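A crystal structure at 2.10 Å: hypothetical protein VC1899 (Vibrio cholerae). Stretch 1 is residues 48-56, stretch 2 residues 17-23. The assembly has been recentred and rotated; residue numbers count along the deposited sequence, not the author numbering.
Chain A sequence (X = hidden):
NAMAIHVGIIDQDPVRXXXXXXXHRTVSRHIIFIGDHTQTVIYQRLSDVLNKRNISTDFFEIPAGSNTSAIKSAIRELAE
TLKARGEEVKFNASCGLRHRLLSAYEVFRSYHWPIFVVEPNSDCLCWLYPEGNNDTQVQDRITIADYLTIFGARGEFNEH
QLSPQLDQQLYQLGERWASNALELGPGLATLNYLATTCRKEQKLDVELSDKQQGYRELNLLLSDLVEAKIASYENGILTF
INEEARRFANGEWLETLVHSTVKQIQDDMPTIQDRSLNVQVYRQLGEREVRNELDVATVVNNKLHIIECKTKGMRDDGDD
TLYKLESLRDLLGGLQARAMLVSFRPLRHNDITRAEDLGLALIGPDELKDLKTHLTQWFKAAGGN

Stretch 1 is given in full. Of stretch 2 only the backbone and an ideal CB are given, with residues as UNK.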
# COMPACT_ATOMS: atom_id res chain seq x y z
N ASP A 48 18.05 1.64 -5.36
CA ASP A 48 17.15 1.94 -6.53
C ASP A 48 16.16 3.08 -6.22
O ASP A 48 15.96 4.01 -7.01
CB ASP A 48 16.34 0.71 -6.93
CG ASP A 48 17.21 -0.39 -7.49
OD1 ASP A 48 18.38 -0.08 -7.83
OD2 ASP A 48 16.73 -1.56 -7.58
N VAL A 49 15.56 3.03 -5.05
CA VAL A 49 14.63 4.07 -4.65
C VAL A 49 15.39 5.42 -4.42
O VAL A 49 14.98 6.50 -4.93
CB VAL A 49 13.95 3.62 -3.37
CG1 VAL A 49 13.21 4.79 -2.70
CG2 VAL A 49 13.06 2.38 -3.64
N LEU A 50 16.48 5.38 -3.66
CA LEU A 50 17.14 6.69 -3.30
C LEU A 50 17.87 7.23 -4.48
O LEU A 50 17.79 8.43 -4.71
CB LEU A 50 18.10 6.58 -2.10
CG LEU A 50 17.33 6.38 -0.78
CD1 LEU A 50 18.24 5.71 0.29
CD2 LEU A 50 16.67 7.65 -0.22
N ASN A 51 18.59 6.38 -5.21
CA ASN A 51 19.35 6.85 -6.38
C ASN A 51 18.50 7.58 -7.43
O ASN A 51 18.99 8.55 -8.04
CB ASN A 51 20.17 5.75 -7.07
CG ASN A 51 21.38 5.27 -6.25
OD1 ASN A 51 22.03 4.26 -6.61
ND2 ASN A 51 21.68 5.97 -5.14
N LYS A 52 17.25 7.09 -7.62
CA LYS A 52 16.19 7.75 -8.44
C LYS A 52 16.11 9.24 -8.12
O LYS A 52 15.89 10.04 -9.02
CB LYS A 52 14.78 7.22 -8.14
CG LYS A 52 14.23 6.01 -8.92
CD LYS A 52 12.70 5.93 -8.64
CE LYS A 52 12.12 4.50 -8.57
NZ LYS A 52 11.10 4.21 -9.69
N ARG A 53 16.24 9.58 -6.84
CA ARG A 53 16.19 10.96 -6.36
C ARG A 53 17.53 11.60 -6.25
O ARG A 53 17.64 12.65 -5.63
CB ARG A 53 15.57 11.04 -4.99
CG ARG A 53 14.10 10.87 -5.01
CD ARG A 53 13.66 9.47 -4.84
NE ARG A 53 12.25 9.51 -4.53
CZ ARG A 53 11.44 8.47 -4.59
NH1 ARG A 53 11.92 7.29 -4.96
NH2 ARG A 53 10.15 8.61 -4.30
N ASN A 54 18.56 10.98 -6.82
CA ASN A 54 19.85 11.62 -6.78
C ASN A 54 20.33 11.69 -5.36
O ASN A 54 21.11 12.57 -5.00
CB ASN A 54 19.70 13.05 -7.28
CG ASN A 54 18.99 13.13 -8.60
OD1 ASN A 54 19.56 12.72 -9.62
ND2 ASN A 54 17.70 13.61 -8.59
N ILE A 55 19.82 10.82 -4.51
CA ILE A 55 20.44 10.62 -3.20
C ILE A 55 21.42 9.48 -3.36
O ILE A 55 21.05 8.36 -3.76
CB ILE A 55 19.38 10.35 -2.13
CG1 ILE A 55 18.58 11.62 -1.91
CG2 ILE A 55 20.00 9.83 -0.78
CD1 ILE A 55 17.16 11.31 -1.56
N SER A 56 22.66 9.75 -3.03
CA SER A 56 23.68 8.70 -3.10
C SER A 56 23.81 7.77 -1.87
O SER A 56 23.42 8.13 -0.76
CB SER A 56 25.04 9.28 -3.53
OG SER A 56 25.53 10.15 -2.55
N UNK A 17 14.66 4.26 7.07
CA UNK A 17 16.00 4.77 6.63
C UNK A 17 15.90 5.57 5.35
O UNK A 17 16.79 6.36 5.04
CB UNK A 17 16.98 3.61 6.42
N UNK A 18 14.80 5.40 4.62
CA UNK A 18 14.61 6.10 3.37
C UNK A 18 13.77 7.37 3.57
O UNK A 18 14.08 8.42 3.00
CB UNK A 18 13.95 5.17 2.35
N UNK A 19 12.68 7.28 4.36
CA UNK A 19 11.77 8.43 4.44
C UNK A 19 12.37 9.78 4.97
O UNK A 19 11.98 10.83 4.50
CB UNK A 19 10.60 8.03 5.34
N UNK A 20 13.26 9.75 5.99
CA UNK A 20 13.99 10.95 6.32
C UNK A 20 14.75 11.60 5.15
O UNK A 20 14.81 12.85 5.07
CB UNK A 20 14.98 10.62 7.44
N UNK A 21 15.31 10.81 4.25
CA UNK A 21 16.02 11.40 3.08
C UNK A 21 15.10 11.93 2.01
O UNK A 21 15.54 12.69 1.16
CB UNK A 21 16.94 10.36 2.45
N UNK A 22 13.85 11.50 1.99
CA UNK A 22 12.89 12.02 1.03
C UNK A 22 12.18 13.31 1.49
O UNK A 22 11.46 13.97 0.70
CB UNK A 22 11.85 10.94 0.74
N UNK A 23 12.33 13.63 2.78
CA UNK A 23 11.65 14.76 3.41
C UNK A 23 12.41 15.92 2.81
O UNK A 23 13.65 15.93 2.80
CB UNK A 23 11.67 14.74 4.94

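Helix 48-52 and the weakly bonded helix at about 17-22 run nearly parallel, their N-to-C directions 7° apart and their axes 10.8 Å apart at closest approach. No hydrogen bond joins the stretches, so the evidence at each position is mainly one of shape and apolar packing.

At position 17, CA-to-CB points sideways and nothing of stretch 1 lies within 5.5 Å of the ideal CB. Stretch 1 therefore sets little constraint, and many side chains would do. The residue is Leu17, whose m,t rotamer leaves its end no nearer stretch 1 than its CB.

Position 18 also points sideways, but its ideal CB lies 4.5 Å from Leu50 CD2 and 5.1 Å from Val49 CG1. With only methyls on offer, a compact apolar residue such as Val, Ile or Ala would suit. It is Val18, chi1 t; its CG1 is 4.0 Å from Val49 CG1 and 4.0 Å from Leu50 CD2, bridging successive residues of the facing helix.

Position 19 points away and 20 is out of reach, so stretch 1 selects neither. At 20, phi of -54° is compatible with proline, and the backbone N has no bond to the turn before. The residues are Thr19, chi1 p, and Pro20, whose ring leaves that nitrogen without a hydrogen to donate and so fits the kink.

Position 21 points toward stretch 1, its ideal CB 3.8 Å from Leu50 CD2 and 4.1 Å from Ile55 CD1. The close approach of two hydrocarbon side chains favours Leu, Ile or Met, though Val or Ala could also fit. Leu21 places CB 3.8 Å from Leu50 CD2, and its m,t rotamer brings CD1 within 4.1 Å of Ile55 CG2. The backbone packs too: Ile55 CD1 is 3.5 Å from Leu21 O.

At position 22 the CB is sideways and still 5.5 Å from Arg53 NE, so a longer side chain is needed to close the gap. Leu or Met could reach the methyls of Leu50 and Ile55; an acidic or polar group could also answer the guanidinium, whose NH1 donates to Val49 O (3.2 Å). The residue is Leu22, m,t, whose end comes nearer than its CB. Its CD2 lies 4.1 Å from Leu50 CD2, 4.2 Å from Ile55 CD1 and 3.6 Å from Arg53 NE, while CD1 covers one face of the guanidinium.

Position 23 is out of reach, leaving its identity open from this side. Asp23 uses its carboxylate elsewhere in the structure.

Stretch 2 17-23: LVTPLLD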
# COMPACT_ATOMS: atom_id res chain seq x y z
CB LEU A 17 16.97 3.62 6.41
CG LEU A 17 17.26 2.74 7.60
CD1 LEU A 17 18.30 1.64 7.24
CD2 LEU A 17 17.72 3.58 8.82
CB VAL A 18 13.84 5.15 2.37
CG1 VAL A 18 13.33 5.88 1.16
CG2 VAL A 18 14.74 4.05 1.91
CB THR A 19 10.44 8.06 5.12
OG1 THR A 19 10.69 7.61 6.45
CG2 THR A 19 9.74 6.91 4.35
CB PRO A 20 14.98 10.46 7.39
CG PRO A 20 14.23 9.27 8.05
CD PRO A 20 13.58 8.62 6.91
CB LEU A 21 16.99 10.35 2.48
CG LEU A 21 18.16 9.92 3.43
CD1 LEU A 21 18.72 8.63 2.98
CD2 LEU A 21 19.27 11.01 3.54
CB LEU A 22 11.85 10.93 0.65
CG LEU A 22 12.36 9.59 0.12
CD1 LEU A 22 11.21 8.70 -0.27
CD2 LEU A 22 13.33 9.77 -1.09
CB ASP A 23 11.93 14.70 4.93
CG ASP A 23 11.20 15.73 5.72
OD1 ASP A 23 11.24 16.94 5.42
OD2 ASP A 23 10.49 15.33 6.65
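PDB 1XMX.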